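Local coordinates for esterase D (Cellvibrio japonicus, PDB 2W87), which binds glucuronic acid through the calcium-dependent family 35 carbohydrate-binding module described here, part of a longer enzyme that probably cleaves feruloyl esters in plant cell walls, at residues T17-H22 and F30-N35; L55-A60 and P121-L126. All blocks are in the same frame, centred on the assembly; numbering follows the deposited sequence. Where two conformers were deposited one is given.

Interaction 1 of 2, residues T17-H22 and F30-N35; sequences TIDNNH and FANTNN. With CA (calcium ion), chain C; GCU (alpha-D-glucopyranuronic acid), chain E.
Asn32 and Asp19 meet side chain to side chain on one face of a small beta hairpin, strands 16-19 and 30-33, which carries part of the glucuronic acid pocket of this carbohydrate-binding module. Asn32 works with both ends of its amide. OD1 binds the calcium ion at 2.3 Å, while ND2 donates an almost straight bond of 2.8 Å to Asp19 OD2. OD2 lies in the plane of the Asn32 amide, whereas ND2 comes to it from above the carboxylate plane, the two planes being 89° apart. This bond, with the metal bond, probably holds the amide in its rotation, with OD1 toward the ion. With CG anti to the backbone N (chi1 175°), the amide projects from the strand to the ion and the sugar. Thr33 O, the Asn35 side chain, three waters and the sugar atoms O4 and O6A complete the coordination, so calcium bridges protein and uronate and probably offsets the carboxylate charge. At the other end of the pocket His22 NE2 is hydrogen-bonded to GCU O2 at 2.8 Å and, at greater length, to GCU O3; its ring also stacks with Trp91.

Further in, next to His22, lies the buried ring of Phe30. Its CG sits between the backbone N and carbonyl carbon (chi1 52°), which folds the ring back over Asp19, whose carbonyl O lies over one face; Asn21 OD1 comes to the edge at CZ. The backbone pairs Thr17 with Asn32 and Asp19 with Phe30, both hydrogen-bonded antiparallel pairs, set the register. On the reverse face Ile18 CD1 packs against Ala31 CB at 3.9 Å. The other carboxylate oxygen, Asp19 OD1, is held in turn on its syn side by Thr17 OG1, a short bond of 2.6 Å.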
loop_
_atom_site.group_PDB
_atom_site.type_symbol
_atom_site.label_atom_id
_atom_site.label_comp_id
_atom_site.label_asym_id
_atom_site.label_seq_id
_atom_site.Cartn_x
_atom_site.Cartn_y
_atom_site.Cartn_z
ATOM N N THR A 17 -1.500 0.946 13.343
ATOM C CA THR A 17 -2.277 2.144 13.601
ATOM C C THR A 17 -2.245 3.081 12.424
ATOM O O THR A 17 -1.381 2.953 11.574
ATOM C CB THR A 17 -1.750 2.916 14.848
ATOM O OG1 THR A 17 -0.336 3.124 14.763
ATOM C CG2 THR A 17 -2.077 2.184 16.132
ATOM N N ILE A 18 -3.192 4.013 12.402
ATOM C CA ILE A 18 -3.102 5.184 11.557
ATOM C C ILE A 18 -2.541 6.341 12.382
ATOM O O ILE A 18 -3.119 6.721 13.385
ATOM C CB ILE A 18 -4.453 5.573 10.945
ATOM C CG1 ILE A 18 -4.990 4.406 10.138
ATOM C CG2 ILE A 18 -4.294 6.807 10.041
ATOM C CD1 ILE A 18 -4.165 4.126 8.916
ATOM N N ASP A 19 -1.408 6.884 11.942
ATOM C CA ASP A 19 -0.661 7.853 12.709
ATOM C C ASP A 19 -0.488 9.129 11.893
ATOM O O ASP A 19 -0.733 9.162 10.671
ATOM C CB ASP A 19 0.736 7.319 13.053
ATOM C CG ASP A 19 0.720 6.165 14.003
ATOM O OD1 ASP A 19 -0.363 5.710 14.431
ATOM O OD2 ASP A 19 1.838 5.718 14.342
ATOM N N ASN A 20 -0.049 10.177 12.588
ATOM C CA ASN A 20 0.167 11.486 11.973
ATOM C C ASN A 20 1.251 12.293 12.675
ATOM O O ASN A 20 1.279 13.520 12.566
ATOM C CB ASN A 20 -1.127 12.274 12.024
ATOM C CG ASN A 20 -1.630 12.486 13.470
ATOM O OD1 ASN A 20 -0.939 12.155 14.471
ATOM N ND2 ASN A 20 -2.820 13.010 13.581
ATOM N N ASN A 21 2.161 11.610 13.354
ATOM C CA ASN A 21 3.184 12.256 14.192
ATOM C C ASN A 21 4.531 12.478 13.494
ATOM O O ASN A 21 5.531 12.786 14.147
ATOM C CB ASN A 21 3.409 11.441 15.466
ATOM C CG ASN A 21 3.974 10.068 15.183
ATOM O OD1 ASN A 21 3.662 9.472 14.159
ATOM N ND2 ASN A 21 4.816 9.562 16.084
ATOM N N HIS A 22 4.570 12.297 12.185
ATOM C CA HIS A 22 5.717 12.701 11.377
ATOM C C HIS A 22 5.172 13.520 10.221
ATOM O O HIS A 22 4.215 13.112 9.590
ATOM C CB HIS A 22 6.444 11.484 10.791
ATOM C CG HIS A 22 7.000 10.549 11.814
ATOM N ND1 HIS A 22 7.970 10.930 12.717
ATOM C CD2 HIS A 22 6.762 9.236 12.040
ATOM C CE1 HIS A 22 8.290 9.891 13.471
ATOM N NE2 HIS A 22 7.563 8.854 13.087
ATOM N N PHE A 30 -0.960 8.402 7.951
ATOM C CA PHE A 30 -0.278 7.312 7.275
ATOM C C PHE A 30 -0.485 6.035 8.064
ATOM O O PHE A 30 -0.778 6.075 9.259
ATOM C CB PHE A 30 1.207 7.621 7.126
ATOM C CG PHE A 30 1.897 8.014 8.410
ATOM C CD1 PHE A 30 2.382 7.058 9.282
ATOM C CD2 PHE A 30 2.073 9.349 8.736
ATOM C CE1 PHE A 30 3.022 7.424 10.444
ATOM C CE2 PHE A 30 2.717 9.720 9.886
ATOM C CZ PHE A 30 3.197 8.763 10.746
ATOM N N ALA A 31 -0.412 4.904 7.383
ATOM C CA ALA A 31 -0.567 3.609 8.041
ATOM C C ALA A 31 0.797 3.192 8.602
ATOM O O ALA A 31 1.806 3.132 7.876
ATOM C CB ALA A 31 -1.088 2.564 7.046
ATOM N N ASN A 32 0.811 2.865 9.891
ATOM C CA ASN A 32 2.007 2.419 10.590
ATOM C C ASN A 32 1.834 0.970 11.052
ATOM O O ASN A 32 1.139 0.709 12.030
ATOM C CB ASN A 32 2.234 3.317 11.806
ATOM C CG ASN A 32 3.383 2.858 12.679
ATOM O OD1 ASN A 32 4.079 1.881 12.361
ATOM N ND2 ASN A 32 3.596 3.576 13.796
ATOM N N THR A 33 2.424 0.026 10.336
ATOM C CA THR A 33 2.298 -1.388 10.711
ATOM C C THR A 33 3.024 -1.701 12.016
ATOM O O THR A 33 4.065 -1.107 12.323
ATOM C CB THR A 33 2.874 -2.354 9.644
ATOM O OG1 THR A 33 4.252 -2.040 9.384
ATOM C CG2 THR A 33 2.055 -2.288 8.365
ATOM N N ASN A 34 2.453 -2.637 12.762
ATOM C CA ASN A 34 3.187 -3.397 13.746
ATOM C C ASN A 34 4.544 -3.782 13.187
ATOM O O ASN A 34 4.661 -4.059 12.001
ATOM C CB ASN A 34 2.456 -4.714 14.038
ATOM C CG ASN A 34 1.119 -4.516 14.747
ATOM O OD1 ASN A 34 0.946 -3.548 15.482
ATOM N ND2 ASN A 34 0.174 -5.459 14.543
ATOM N N ASN A 35 5.558 -3.839 14.046
ATOM C CA ASN A 35 6.882 -4.283 13.641
ATOM C C ASN A 35 6.970 -5.803 13.751
ATOM O O ASN A 35 7.510 -6.353 14.723
ATOM C CB ASN A 35 7.933 -3.551 14.476
ATOM C CG ASN A 35 7.685 -2.042 14.510
ATOM O OD1 ASN A 35 7.208 -1.458 13.529
ATOM N ND2 ASN A 35 7.940 -1.424 15.651
HETATM CA CA CA C . 5.904 0.419 12.262
HETATM C C1 GCU E . 9.230 4.697 15.082
HETATM C C2 GCU E . 8.483 5.673 14.174
HETATM C C3 GCU E . 7.239 4.987 13.617
HETATM C C4 GCU E . 7.686 3.790 12.803
HETATM C C5 GCU E . 8.512 2.868 13.714
HETATM C C6 GCU E . 9.060 1.658 12.971
HETATM O O1 GCU E . 8.321 4.332 16.120
HETATM O O2 GCU E . 8.088 6.810 14.924
HETATM O O3 GCU E . 6.479 5.878 12.798
HETATM O O4 GCU E . 6.559 3.036 12.287
HETATM O O5 GCU E . 9.631 3.578 14.243
HETATM O O6A GCU E . 8.246 1.024 12.282
HETATM O O6B GCU E . 10.271 1.355 13.092
HETATM O O HOH W 1 6.748 -1.306 10.712
HETATM O O HOH W 2 5.630 0.530 14.677
HETATM O O HOH W 3 5.581 1.162 9.924
#

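Interaction 2 of 2, residues L55-A60 and P121-L126; sequences LTIRYA and PNIDSL. With CA (calcium ion), chain D; GCU (alpha-D-glucopyranuronic acid), chain E.
A classic-type beta bulge interrupts the antiparallel pairing of strands 51-60 and 122-129, inside the four-stranded sheet of this beta-sandwich module, and places Asp124 at the second calcium site. Arg58 lies opposite both residues of the bulge: its N donates to Ser125 O, and its O accepts from Asp124 N at 2.7 Å. Beyond the irregularity, Ala60 and Asn122 form a regular hydrogen-bonded pair.

Because of the bulge, Asp124 and Arg58 send their side chains out side by side in the same direction. The arginine chain is extended as far as NE, and NH1 then reaches Asp124 OD2 in a salt bridge of 2.8 Å. OD2 lies close to the guanidinium plane, yet NH1 stands above the carboxylate plane, the two groups being turned 65° apart. Asp124 divides its work: OD1 and its backbone O each bind calcium at 2.4 Å, while OD2 takes the arginine. NH1 also donates to Gly24 O, and the bridge probably helps to hold the carboxylate turned to the metal.

The opposite face is apolar. Leu126 CD1 fits against Ile57 CG1 at 3.7 Å, Ile123 CD1 touches Tyr59 CB and Ile57 CG2, and Pro121 CB lies 3.7 Å from Tyr59 CD1. Toward the Thr56 end of the ladder a water joins Thr56 O to Ser125 OG; at the opposite end, beside Ala60, the Asn122 amide points into the glucuronic acid pocket.

Gln5, Glu6, Thr26 and Gly29 complete the calcium site. Strand 51-60 is flanked on its far side by strand 95-103, and Ile123 and Leu126 pack on Trp43 of strand 40-47 in the other sheet.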
loop_
_atom_site.group_PDB
_atom_site.type_symbol
_atom_site.label_atom_id
_atom_site.label_comp_id
_atom_site.label_asym_id
_atom_site.label_seq_id
_atom_site.Cartn_x
_atom_site.Cartn_y
_atom_site.Cartn_z
ATOM N N LEU A 55 0.505 0.868 -9.810
ATOM C CA LEU A 55 0.269 1.185 -8.411
ATOM C C LEU A 55 1.458 1.990 -7.942
ATOM O O LEU A 55 2.593 1.585 -8.183
ATOM C CB LEU A 55 0.170 -0.083 -7.558
ATOM C CG LEU A 55 -0.911 -1.073 -7.906
ATOM C CD1 LEU A 55 -1.091 -2.076 -6.781
ATOM C CD2 LEU A 55 -2.211 -0.389 -8.160
ATOM N N THR A 56 1.200 3.120 -7.282
ATOM C CA THR A 56 2.249 3.936 -6.727
ATOM C C THR A 56 2.010 4.041 -5.224
ATOM O O THR A 56 0.963 4.513 -4.782
ATOM C CB THR A 56 2.281 5.312 -7.421
ATOM O OG1 THR A 56 2.592 5.133 -8.816
ATOM C CG2 THR A 56 3.324 6.217 -6.792
ATOM N N ILE A 57 2.978 3.551 -4.457
ATOM C CA ILE A 57 2.914 3.550 -2.998
ATOM C C ILE A 57 3.832 4.614 -2.455
ATOM O O ILE A 57 5.032 4.587 -2.731
ATOM C CB ILE A 57 3.388 2.177 -2.469
ATOM C CG1 ILE A 57 2.465 1.070 -2.980
ATOM C CG2 ILE A 57 3.476 2.164 -0.931
ATOM C CD1 ILE A 57 3.012 -0.318 -2.690
ATOM N N ARG A 58 3.282 5.565 -1.710
ATOM C CA ARG A 58 4.082 6.623 -1.100
ATOM C C ARG A 58 4.387 6.233 0.348
ATOM O O ARG A 58 3.486 5.846 1.100
ATOM C CB ARG A 58 3.341 7.952 -1.154
ATOM C CG ARG A 58 4.212 9.131 -0.792
ATOM C CD ARG A 58 3.579 10.429 -1.209
ATOM N NE ARG A 58 4.474 11.573 -0.997
ATOM C CZ ARG A 58 4.458 12.352 0.074
ATOM N NH1 ARG A 58 3.588 12.144 1.056
ATOM N NH2 ARG A 58 5.322 13.354 0.158
ATOM N N TYR A 59 5.649 6.323 0.736
ATOM C CA TYR A 59 6.077 5.735 2.008
ATOM C C TYR A 59 7.269 6.478 2.603
ATOM O O TYR A 59 7.988 7.194 1.898
ATOM C CB TYR A 59 6.433 4.263 1.834
ATOM C CG TYR A 59 7.713 4.047 1.084
ATOM C CD1 TYR A 59 8.923 3.832 1.760
ATOM C CD2 TYR A 59 7.745 4.115 -0.295
ATOM C CE1 TYR A 59 10.124 3.676 1.050
ATOM C CE2 TYR A 59 8.947 3.948 -1.005
ATOM C CZ TYR A 59 10.120 3.720 -0.317
ATOM O OH TYR A 59 11.318 3.578 -1.022
ATOM N N ALA A 60 7.484 6.267 3.900
ATOM C CA ALA A 60 8.658 6.777 4.602
ATOM C C ALA A 60 9.284 5.620 5.346
ATOM O O ALA A 60 8.582 4.860 5.973
ATOM C CB ALA A 60 8.266 7.865 5.584
ATOM N N PRO A 121 7.474 -0.009 5.936
ATOM C CA PRO A 121 7.648 1.403 6.203
ATOM C C PRO A 121 6.286 2.004 6.561
ATOM O O PRO A 121 5.262 1.299 6.505
ATOM C CB PRO A 121 8.113 1.960 4.860
ATOM C CG PRO A 121 8.392 0.833 4.001
ATOM C CD PRO A 121 7.620 -0.332 4.514
ATOM N N ASN A 122 6.265 3.277 6.936
ATOM C CA ASN A 122 4.997 3.981 7.085
ATOM C C ASN A 122 4.442 4.260 5.694
ATOM O O ASN A 122 5.179 4.722 4.819
ATOM C CB ASN A 122 5.218 5.279 7.858
ATOM C CG ASN A 122 5.518 5.048 9.338
ATOM O OD1 ASN A 122 5.179 3.998 9.909
ATOM N ND2 ASN A 122 6.110 6.046 9.977
ATOM N N ILE A 123 3.158 3.979 5.476
ATOM C CA ILE A 123 2.555 4.059 4.136
ATOM C C ILE A 123 1.569 5.208 4.079
ATOM O O ILE A 123 0.544 5.207 4.755
ATOM C CB ILE A 123 1.815 2.750 3.754
ATOM C CG1 ILE A 123 2.743 1.531 3.934
ATOM C CG2 ILE A 123 1.156 2.876 2.378
ATOM C CD1 ILE A 123 3.983 1.523 3.072
ATOM N N ASP A 124 1.864 6.185 3.240
ATOM C CA ASP A 124 1.014 7.379 3.166
ATOM C C ASP A 124 -0.234 7.169 2.345
ATOM O O ASP A 124 -1.328 7.585 2.737
ATOM C CB ASP A 124 1.803 8.533 2.559
ATOM C CG ASP A 124 0.996 9.797 2.425
ATOM O OD1 ASP A 124 0.103 10.047 3.259
ATOM O OD2 ASP A 124 1.298 10.587 1.508
ATOM N N SER A 125 -0.051 6.554 1.188
ATOM C CA SER A 125 -1.122 6.405 0.226
ATOM C C SER A 125 -0.809 5.369 -0.841
ATOM O O SER A 125 0.355 5.038 -1.080
ATOM C CB SER A 125 -1.336 7.731 -0.454
ATOM O OG SER A 125 -0.187 8.156 -1.176
ATOM N N LEU A 126 -1.872 4.950 -1.533
ATOM C CA LEU A 126 -1.774 4.115 -2.712
ATOM C C LEU A 126 -2.489 4.847 -3.843
ATOM O O LEU A 126 -3.648 5.219 -3.701
ATOM C CB LEU A 126 -2.448 2.750 -2.486
ATOM C CG LEU A 126 -2.503 1.832 -3.711
ATOM C CD1 LEU A 126 -1.101 1.358 -4.085
ATOM C CD2 LEU A 126 -3.457 0.664 -3.497
HETATM CA CA CA D . -2.160 9.489 3.851
HETATM C C1 GCU E . 9.230 4.697 15.082
HETATM C C2 GCU E . 8.483 5.673 14.174
HETATM C C3 GCU E . 7.239 4.987 13.617
HETATM C C4 GCU E . 7.686 3.790 12.803
HETATM C C5 GCU E . 8.512 2.868 13.714
HETATM C C6 GCU E . 9.060 1.658 12.971
HETATM O O1 GCU E . 8.321 4.332 16.120
HETATM O O2 GCU E . 8.088 6.810 14.924
HETATM O O3 GCU E . 6.479 5.878 12.798
HETATM O O4 GCU E . 6.559 3.036 12.287
HETATM O O5 GCU E . 9.631 3.578 14.243
HETATM O O6A GCU E . 8.246 1.024 12.282
HETATM O O6B GCU E . 10.271 1.355 13.092
HETATM O O HOH W 4 0.646 7.149 -3.599
#

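How the interactions relate
From the N terminus, interaction 1 comes first and closes a short loop, residues 23-29, between the two arms of a hairpin. Interaction 2 opens later and closes a much longer excursion, residues 61-120, which includes several strands of the sandwich. The two are therefore in series and neither nest nor cross. Their centres lie 11 Å apart and they touch directly: Ala31 N probably donates a hydrogen bond to Ile123 O at 2.8 Å, and the Phe30 ring packs on the Asn122 side chain. The hairpin is thus joined to strand 122-129, and both contacts contribute residues to the one glucuronic acid pocket. Each also supplies ligands to a different calcium ion.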